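Local atomic coordinates of metal-dependent hydrolase (Lactobacillus plantarum, PDB entry 2F6K), a protein that probably catalyses the metal-dependent decarboxylation of aminocarboxymuconate semialdehyde or a related substrate, using a manganese-binding barrel of the amidohydrolase superfamily. Residues Val151-Pro155 with Val201-His205; Tyr93-Ile99 with Ala118-Pro124; Asp214-Ala218 with Val229-Met233. The contacts are given in a common frame with arbitrary orientation. Residues are numbered along the deposited sequence.

Overall arrangement
Contacts 1 and 2 lie in the core of the TIM barrel and share its parallel sheet: strands 120-124 and 150-154 are neighbours, and H154 N and A152 O reach V123 O and V123 N, each at 2.8 Å. Their centres are about 11 Å apart. Both combine backbone hydrogen bonds with apolar side-chain packing, but contact 1 runs out into the manganese site, whereas contact 2 opens around a bridging water towards its C-terminal end. Contact 3 lies farther out, centred about 17 Å from contact 1 and 27 Å from contact 2. It pairs helices, relies on side chains and one water, and adjoins a second subunit. Helix 210-225 follows strand 200-203 of contact 1.

Contact 1: Val151-Pro155 with Val201-His205; sequences VALHP and VIIPH. With MN (manganese (II) ion), chain C.
Two neighbouring parallel strands of the TIM barrel, the fifth and sixth, run into the metal site at their C-terminal ends. Extended strands 151-154 and 201-203 approach to 4.7 Å at 26°, in register V151 to V201 (CA-CA 4.8 Å) and A152 to I202 (4.6 Å). I202 supplies both direct bonds: its N donates to V151 O (2.9 Å, 161°) and its O accepts from L153 N (3.1 Å, 158°). The other edge is satisfied by backbone bonds of A152 and H154 to V121, V123 and T125, on and just after strand 120-124. From L153 on the strands part (CA-CA 5.6 Å to I203, then 6.5 Å from H154 to P204); P204, with no NH to donate, sets CD 3.1 Å from L153 O and 3.9 Å from L153 CB. H154 (chi1 t) gives ND1 to P155 O (3.1 Å), also bonded to S58 OG; H154 O pairs with N156 ND2, and NE2 binds manganese at 2.1 Å with H7, H9, D266 and two waters. H205, left-handed (53/48), gives N to D239 OD2. H205 NE2 bonds D266 OD2 weakly and water 1 at 3.0 Å, itself 2.1 Å from MN.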
loop_
_atom_site.group_PDB
_atom_site.type_symbol
_atom_site.label_atom_id
_atom_site.label_comp_id
_atom_site.label_asym_id
_atom_site.label_seq_id
_atom_site.Cartn_x
_atom_site.Cartn_y
_atom_site.Cartn_z
ATOM N N VAL A 151 20.056 -20.566 9.894
ATOM C CA VAL A 151 19.012 -19.554 9.894
ATOM C C VAL A 151 17.917 -20.004 8.934
ATOM O O VAL A 151 18.123 -20.064 7.718
ATOM C CB VAL A 151 19.559 -18.191 9.447
ATOM C CG1 VAL A 151 18.425 -17.222 9.246
ATOM C CG2 VAL A 151 20.523 -17.648 10.492
ATOM N N ALA A 152 16.756 -20.344 9.482
ATOM C CA ALA A 152 15.643 -20.795 8.654
ATOM C C ALA A 152 14.623 -19.691 8.439
ATOM O O ALA A 152 14.015 -19.202 9.399
ATOM C CB ALA A 152 14.964 -22.005 9.293
ATOM N N LEU A 153 14.449 -19.299 7.178
ATOM C CA LEU A 153 13.481 -18.272 6.822
ATOM C C LEU A 153 12.093 -18.891 6.832
ATOM O O LEU A 153 11.922 -20.062 6.478
ATOM C CB LEU A 153 13.727 -17.737 5.406
ATOM C CG LEU A 153 15.049 -17.102 4.984
ATOM C CD1 LEU A 153 14.881 -16.496 3.585
ATOM C CD2 LEU A 153 15.455 -16.026 5.972
ATOM N N HIS A 154 11.104 -18.125 7.266
ATOM C CA HIS A 154 9.737 -18.618 7.212
ATOM C C HIS A 154 8.892 -17.495 6.635
ATOM O O HIS A 154 8.887 -16.364 7.134
ATOM C CB HIS A 154 9.194 -19.056 8.572
ATOM C CG HIS A 154 7.985 -19.930 8.457
ATOM N ND1 HIS A 154 6.767 -19.462 8.010
ATOM C CD2 HIS A 154 7.825 -21.262 8.653
ATOM C CE1 HIS A 154 5.911 -20.467 7.935
ATOM N NE2 HIS A 154 6.528 -21.570 8.319
ATOM N N PRO A 155 8.163 -17.799 5.557
ATOM C CA PRO A 155 7.330 -16.780 4.922
ATOM C C PRO A 155 6.225 -16.212 5.792
ATOM O O PRO A 155 5.629 -16.908 6.619
ATOM C CB PRO A 155 6.791 -17.503 3.685
ATOM C CG PRO A 155 6.629 -18.907 4.179
ATOM C CD PRO A 155 7.909 -19.133 4.976
ATOM N N VAL A 201 21.751 -20.821 5.576
ATOM C CA VAL A 201 20.386 -20.391 5.342
ATOM C C VAL A 201 19.489 -21.442 4.706
ATOM O O VAL A 201 19.757 -21.935 3.613
ATOM C CB VAL A 201 20.390 -19.134 4.451
ATOM C CG1 VAL A 201 18.974 -18.684 4.141
ATOM C CG2 VAL A 201 21.168 -18.037 5.140
ATOM N N ILE A 202 18.415 -21.784 5.404
ATOM C CA ILE A 202 17.443 -22.739 4.886
ATOM C C ILE A 202 16.272 -21.939 4.294
ATOM O O ILE A 202 15.597 -21.195 5.015
ATOM C CB ILE A 202 16.874 -23.636 6.010
ATOM C CG1 ILE A 202 17.997 -24.444 6.671
ATOM C CG2 ILE A 202 15.798 -24.560 5.444
ATOM C CD1 ILE A 202 17.528 -25.274 7.874
ATOM N N ILE A 203 16.044 -22.068 2.990
ATOM C CA ILE A 203 14.928 -21.380 2.342
ATOM C C ILE A 203 13.803 -22.422 2.213
ATOM O O ILE A 203 13.963 -23.454 1.564
ATOM C CB ILE A 203 15.356 -20.824 0.973
ATOM C CG1 ILE A 203 16.433 -19.751 1.185
ATOM C CG2 ILE A 203 14.165 -20.229 0.249
ATOM C CD1 ILE A 203 17.010 -19.187 -0.085
ATOM N N PRO A 204 12.649 -22.159 2.842
ATOM C CA PRO A 204 11.487 -23.054 2.838
ATOM C C PRO A 204 10.739 -23.268 1.530
ATOM O O PRO A 204 10.895 -22.505 0.569
ATOM C CB PRO A 204 10.586 -22.429 3.895
ATOM C CG PRO A 204 10.800 -20.969 3.648
ATOM C CD PRO A 204 12.309 -20.875 3.488
ATOM N N HIS A 205 9.930 -24.328 1.522
ATOM C CA HIS A 205 9.077 -24.688 0.391
ATOM C C HIS A 205 9.789 -24.807 -0.954
ATOM O O HIS A 205 9.340 -24.255 -1.964
ATOM C CB HIS A 205 7.926 -23.682 0.287
ATOM C CG HIS A 205 7.173 -23.496 1.568
ATOM N ND1 HIS A 205 7.060 -22.275 2.197
ATOM C CD2 HIS A 205 6.506 -24.381 2.347
ATOM C CE1 HIS A 205 6.358 -22.414 3.308
ATOM N NE2 HIS A 205 6.010 -23.683 3.424
HETATM MN MN MN C . 5.578 -23.413 7.981
HETATM O O HOH W 1 4.767 -22.982 6.109
HETATM O O HOH W 2 3.590 -22.625 8.843
#

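Contact 2: Tyr93-Ile99 with Ala118-Pro124; sequences YLASLPI and ALGVTVP
This is the strand pairing of a beta-alpha-beta unit of the TIM barrel, in which helix 102-114 connects parallel strands 91-95 and 120-124. The short segments 93-95 and 120-124 approach to 4.0 Å and cross at 63°, so pairing is brief, centred on A95 beside V121 (CA-CA 4.4 Å). A95 N donates to G120 O and A95 O accepts from T122 N, both at 2.8 Å. At the start, Y93 O takes L119 N (2.9 Å, 171°). Past the strand, the chain at L97 moves away: L97 N and T122 O are 4.2 Å apart, and water 3 bridges them, accepting from L97 N and donating to T122 O, 2.8 Å each. G120 (158/-159) lies against L94; a CB there would be 3.2 Å from L94 CD2 and jam against L119 O. Y93 (chi1 p) makes a CH-pi contact, with A118 CA 4.1 Å from the centroid of the Y93 ring; Y93 OH is hydrogen-bonded to D116 O. A95 CB meets A118 CB at 4.0 Å on the side facing helix 102-114, where L97 (m, t) sets CD2 4.0 Å from V121 CG1 and CD1 3.9 Å from V123 CG1. P98 centres an inverse gamma turn, its I99 N to L97 O bond (2.6 Å) weak. Main-chain bonds thus fix the register, apolar contacts fill the flanks, and a water completes the pairing where the chains diverge.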
loop_
_atom_site.group_PDB
_atom_site.type_symbol
_atom_site.label_atom_id
_atom_site.label_comp_id
_atom_site.label_asym_id
_atom_site.label_seq_id
_atom_site.Cartn_x
_atom_site.Cartn_y
_atom_site.Cartn_z
ATOM N N TYR A 93 14.879 -27.499 18.598
ATOM C CA TYR A 93 14.196 -26.275 18.227
ATOM C C TYR A 93 15.099 -25.177 17.715
ATOM O O TYR A 93 16.299 -25.139 18.010
ATOM C CB TYR A 93 13.398 -25.723 19.408
ATOM C CG TYR A 93 14.222 -24.934 20.407
ATOM C CD1 TYR A 93 15.155 -25.566 21.239
ATOM C CD2 TYR A 93 14.054 -23.554 20.538
ATOM C CE1 TYR A 93 15.895 -24.840 22.184
ATOM C CE2 TYR A 93 14.785 -22.822 21.473
ATOM C CZ TYR A 93 15.700 -23.469 22.294
ATOM O OH TYR A 93 16.400 -22.742 23.234
ATOM N N LEU A 94 14.484 -24.290 16.937
ATOM C CA LEU A 94 15.133 -23.115 16.385
ATOM C C LEU A 94 14.529 -21.940 17.159
ATOM O O LEU A 94 13.310 -21.841 17.311
ATOM C CB LEU A 94 14.813 -22.976 14.898
ATOM C CG LEU A 94 15.418 -24.025 13.971
ATOM C CD1 LEU A 94 14.920 -23.776 12.552
ATOM C CD2 LEU A 94 16.943 -23.959 14.041
ATOM N N ALA A 95 15.377 -21.050 17.652
ATOM C CA ALA A 95 14.893 -19.915 18.414
ATOM C C ALA A 95 14.339 -18.790 17.540
ATOM O O ALA A 95 14.817 -18.562 16.423
ATOM C CB ALA A 95 16.004 -19.378 19.290
ATOM N N SER A 96 13.327 -18.090 18.050
ATOM C CA SER A 96 12.752 -16.957 17.335
ATOM C C SER A 96 13.520 -15.724 17.810
ATOM O O SER A 96 14.164 -15.763 18.859
ATOM C CB SER A 96 11.260 -16.805 17.653
ATOM O OG SER A 96 10.507 -17.848 17.063
ATOM N N LEU A 97 13.458 -14.638 17.046
ATOM C CA LEU A 97 14.173 -13.422 17.404
ATOM C C LEU A 97 13.227 -12.230 17.513
ATOM O O LEU A 97 12.305 -12.079 16.709
ATOM C CB LEU A 97 15.255 -13.123 16.365
ATOM C CG LEU A 97 16.291 -14.216 16.096
ATOM C CD1 LEU A 97 17.288 -13.718 15.059
ATOM C CD2 LEU A 97 17.009 -14.582 17.375
ATOM N N PRO A 98 13.457 -11.361 18.508
ATOM C CA PRO A 98 12.624 -10.177 18.728
ATOM C C PRO A 98 12.820 -9.096 17.666
ATOM O O PRO A 98 12.960 -7.913 17.980
ATOM C CB PRO A 98 13.044 -9.724 20.122
ATOM C CG PRO A 98 14.499 -10.044 20.129
ATOM C CD PRO A 98 14.538 -11.430 19.505
ATOM N N ILE A 99 12.851 -9.511 16.405
ATOM C CA ILE A 99 12.983 -8.571 15.301
ATOM C C ILE A 99 11.717 -7.718 15.350
ATOM O O ILE A 99 10.654 -8.221 15.727
ATOM C CB ILE A 99 13.075 -9.327 13.967
ATOM C CG1 ILE A 99 14.457 -9.993 13.862
ATOM C CG2 ILE A 99 12.792 -8.390 12.797
ATOM C CD1 ILE A 99 14.652 -10.851 12.622
ATOM N N ALA A 118 19.560 -23.983 21.548
ATOM C CA ALA A 118 18.867 -23.856 20.274
ATOM C C ALA A 118 19.774 -24.422 19.180
ATOM O O ALA A 118 20.990 -24.268 19.246
ATOM C CB ALA A 118 18.544 -22.391 19.994
ATOM N N LEU A 119 19.191 -25.085 18.186
ATOM C CA LEU A 119 19.976 -25.658 17.094
ATOM C C LEU A 119 20.246 -24.579 16.061
ATOM O O LEU A 119 20.983 -24.794 15.098
ATOM C CB LEU A 119 19.217 -26.825 16.436
ATOM C CG LEU A 119 18.878 -27.996 17.374
ATOM C CD1 LEU A 119 18.057 -29.045 16.653
ATOM C CD2 LEU A 119 20.172 -28.605 17.908
ATOM N N GLY A 120 19.634 -23.420 16.277
ATOM C CA GLY A 120 19.782 -22.302 15.363
ATOM C C GLY A 120 18.606 -21.352 15.532
ATOM O O GLY A 120 17.943 -21.370 16.561
ATOM N N VAL A 121 18.336 -20.520 14.535
ATOM C CA VAL A 121 17.223 -19.596 14.649
ATOM C C VAL A 121 16.284 -19.657 13.453
ATOM O O VAL A 121 16.645 -20.144 12.376
ATOM C CB VAL A 121 17.708 -18.127 14.788
ATOM C CG1 VAL A 121 18.613 -17.986 15.995
ATOM C CG2 VAL A 121 18.424 -17.690 13.524
ATOM N N THR A 122 15.065 -19.177 13.669
ATOM C CA THR A 122 14.072 -19.108 12.612
ATOM C C THR A 122 13.723 -17.633 12.516
ATOM O O THR A 122 13.590 -16.965 13.539
ATOM C CB THR A 122 12.796 -19.921 12.931
ATOM O OG1 THR A 122 11.826 -19.691 11.900
ATOM C CG2 THR A 122 12.198 -19.511 14.250
ATOM N N VAL A 123 13.597 -17.122 11.299
ATOM C CA VAL A 123 13.272 -15.715 11.117
ATOM C C VAL A 123 12.190 -15.503 10.061
ATOM O O VAL A 123 12.060 -16.281 9.103
ATOM C CB VAL A 123 14.539 -14.895 10.727
ATOM C CG1 VAL A 123 15.583 -15.016 11.825
ATOM C CG2 VAL A 123 15.116 -15.390 9.391
ATOM N N PRO A 124 11.391 -14.443 10.223
ATOM C CA PRO A 124 10.326 -14.149 9.267
ATOM C C PRO A 124 10.901 -13.464 8.042
ATOM O O PRO A 124 11.809 -12.638 8.163
ATOM C CB PRO A 124 9.414 -13.222 10.058
ATOM C CG PRO A 124 10.392 -12.424 10.858
ATOM C CD PRO A 124 11.364 -13.490 11.349
HETATM O O HOH W 3 11.802 -15.176 14.852
#

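Contact 3: Asp214-Ala218 with Val229-Met233; sequences DDRIA and VYDVM
Between the sixth and seventh barrel strands, consecutive helices 210-225 and 229-235, joined by a short connection, meet obliquely on the outside of the barrel. The axes of 214-218 and 229-233 approach to 10.7 Å at 139°; the first helix is kinked, since N of D215 and R216 lacks a bond to the preceding turn. V229 opens its helix at the closest backbone point, A218 (CA-CA 5.9 Å). Water 4 accepts from V229 N (2.9 Å) and donates to A218 O (2.7 Å). With chi1 p, V229 sets CG1 3.9 Å from A218 CB and CG2 3.6 Å from D214 OD1. Y230 (chi1 m) leaves its helix sideways, and its ring reaches the first helix: CE2 lies 3.8 Å from A218 CB, and OH donates to D215 OD2 at 2.6 Å. That carboxylate also salt-bridges R247 of the second subunit, at a subunit interface. One turn on, selenomethionine M233 (mmm) donates from N to V229 O (2.9 Å) and brings CG to 3.1 Å from D214 OD2.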
loop_
_atom_site.group_PDB
_atom_site.type_symbol
_atom_site.label_atom_id
_atom_site.label_comp_id
_atom_site.label_asym_id
_atom_site.label_seq_id
_atom_site.Cartn_x
_atom_site.Cartn_y
_atom_site.Cartn_z
ATOM N N ASP A 214 15.334 -17.097 -10.954
ATOM C CA ASP A 214 16.793 -17.083 -11.020
ATOM C C ASP A 214 17.321 -16.787 -12.420
ATOM O O ASP A 214 18.129 -15.876 -12.602
ATOM C CB ASP A 214 17.376 -18.409 -10.503
ATOM C CG ASP A 214 17.340 -18.510 -8.983
ATOM O OD1 ASP A 214 16.881 -17.540 -8.338
ATOM O OD2 ASP A 214 17.769 -19.551 -8.434
ATOM N N ASP A 215 16.843 -17.525 -13.410
ATOM C CA ASP A 215 17.305 -17.339 -14.777
ATOM C C ASP A 215 16.955 -15.985 -15.342
ATOM O O ASP A 215 17.618 -15.494 -16.253
ATOM C CB ASP A 215 16.727 -18.438 -15.660
ATOM C CG ASP A 215 17.222 -19.806 -15.256
ATOM O OD1 ASP A 215 16.423 -20.762 -15.285
ATOM O OD2 ASP A 215 18.421 -19.925 -14.907
ATOM N N ARG A 216 15.922 -15.373 -14.787
ATOM C CA ARG A 216 15.474 -14.075 -15.260
ATOM C C ARG A 216 16.295 -12.932 -14.673
ATOM O O ARG A 216 16.561 -11.937 -15.348
ATOM C CB ARG A 216 13.996 -13.891 -14.902
ATOM C CG ARG A 216 13.292 -12.751 -15.617
ATOM C CD ARG A 216 11.852 -12.645 -15.113
ATOM N NE ARG A 216 11.117 -11.543 -15.723
ATOM C CZ ARG A 216 10.746 -11.509 -16.998
ATOM N NH1 ARG A 216 11.038 -12.522 -17.801
ATOM N NH2 ARG A 216 10.091 -10.457 -17.471
ATOM N N ILE A 217 16.699 -13.076 -13.417
ATOM C CA ILE A 217 17.466 -12.033 -12.746
ATOM C C ILE A 217 18.973 -12.272 -12.767
ATOM O O ILE A 217 19.755 -11.384 -12.414
ATOM C CB ILE A 217 17.025 -11.901 -11.283
ATOM C CG1 ILE A 217 17.437 -13.153 -10.499
ATOM C CG2 ILE A 217 15.519 -11.713 -11.223
ATOM C CD1 ILE A 217 17.102 -13.098 -9.025
ATOM N N ALA A 218 19.373 -13.470 -13.179
ATOM C CA ALA A 218 20.788 -13.825 -13.219
ATOM C C ALA A 218 21.678 -12.692 -13.735
ATOM O O ALA A 218 22.660 -12.320 -13.090
ATOM C CB ALA A 218 20.985 -15.087 -14.063
ATOM N N VAL A 229 23.926 -15.699 -8.911
ATOM C CA VAL A 229 22.791 -16.364 -8.288
ATOM C C VAL A 229 22.926 -17.888 -8.257
ATOM O O VAL A 229 22.511 -18.539 -7.290
ATOM C CB VAL A 229 21.456 -15.922 -8.979
ATOM C CG1 VAL A 229 21.388 -16.440 -10.412
ATOM C CG2 VAL A 229 20.266 -16.385 -8.155
ATOM N N TYR A 230 23.529 -18.452 -9.299
ATOM C CA TYR A 230 23.721 -19.897 -9.376
ATOM C C TYR A 230 24.679 -20.414 -8.314
ATOM O O TYR A 230 24.517 -21.538 -7.842
ATOM C CB TYR A 230 24.213 -20.290 -10.764
ATOM C CG TYR A 230 23.265 -19.828 -11.834
ATOM C CD1 TYR A 230 21.965 -20.343 -11.912
ATOM C CD2 TYR A 230 23.649 -18.854 -12.759
ATOM C CE1 TYR A 230 21.072 -19.899 -12.890
ATOM C CE2 TYR A 230 22.771 -18.405 -13.736
ATOM C CZ TYR A 230 21.482 -18.931 -13.799
ATOM O OH TYR A 230 20.615 -18.487 -14.779
ATOM N N ASP A 231 25.682 -19.619 -7.941
ATOM C CA ASP A 231 26.602 -20.052 -6.888
ATOM C C ASP A 231 25.859 -20.010 -5.558
ATOM O O ASP A 231 26.017 -20.898 -4.716
ATOM C CB ASP A 231 27.836 -19.149 -6.802
ATOM C CG ASP A 231 28.784 -19.349 -7.959
ATOM O OD1 ASP A 231 28.938 -20.513 -8.406
ATOM O OD2 ASP A 231 29.384 -18.345 -8.409
ATOM N N VAL A 232 25.040 -18.977 -5.376
ATOM C CA VAL A 232 24.274 -18.833 -4.145
ATOM C C VAL A 232 23.293 -20.001 -3.970
ATOM O O VAL A 232 23.095 -20.502 -2.857
ATOM C CB VAL A 232 23.499 -17.495 -4.126
ATOM C CG1 VAL A 232 22.748 -17.347 -2.816
ATOM C CG2 VAL A 232 24.465 -16.334 -4.309
HETATM N N MSE A 233 22.686 -20.439 -5.070
HETATM C CA MSE A 233 21.746 -21.551 -5.007
HETATM C C MSE A 233 22.442 -22.834 -4.562
HETATM O O MSE A 233 21.807 -23.749 -4.041
HETATM C CB MSE A 233 21.066 -21.747 -6.366
HETATM C CG MSE A 233 20.080 -20.618 -6.739
HETATM SE SE MSE A 233 18.568 -20.447 -5.497
HETATM C CE MSE A 233 17.550 -21.974 -6.104
HETATM O O HOH W 4 23.603 -13.777 -11.063
#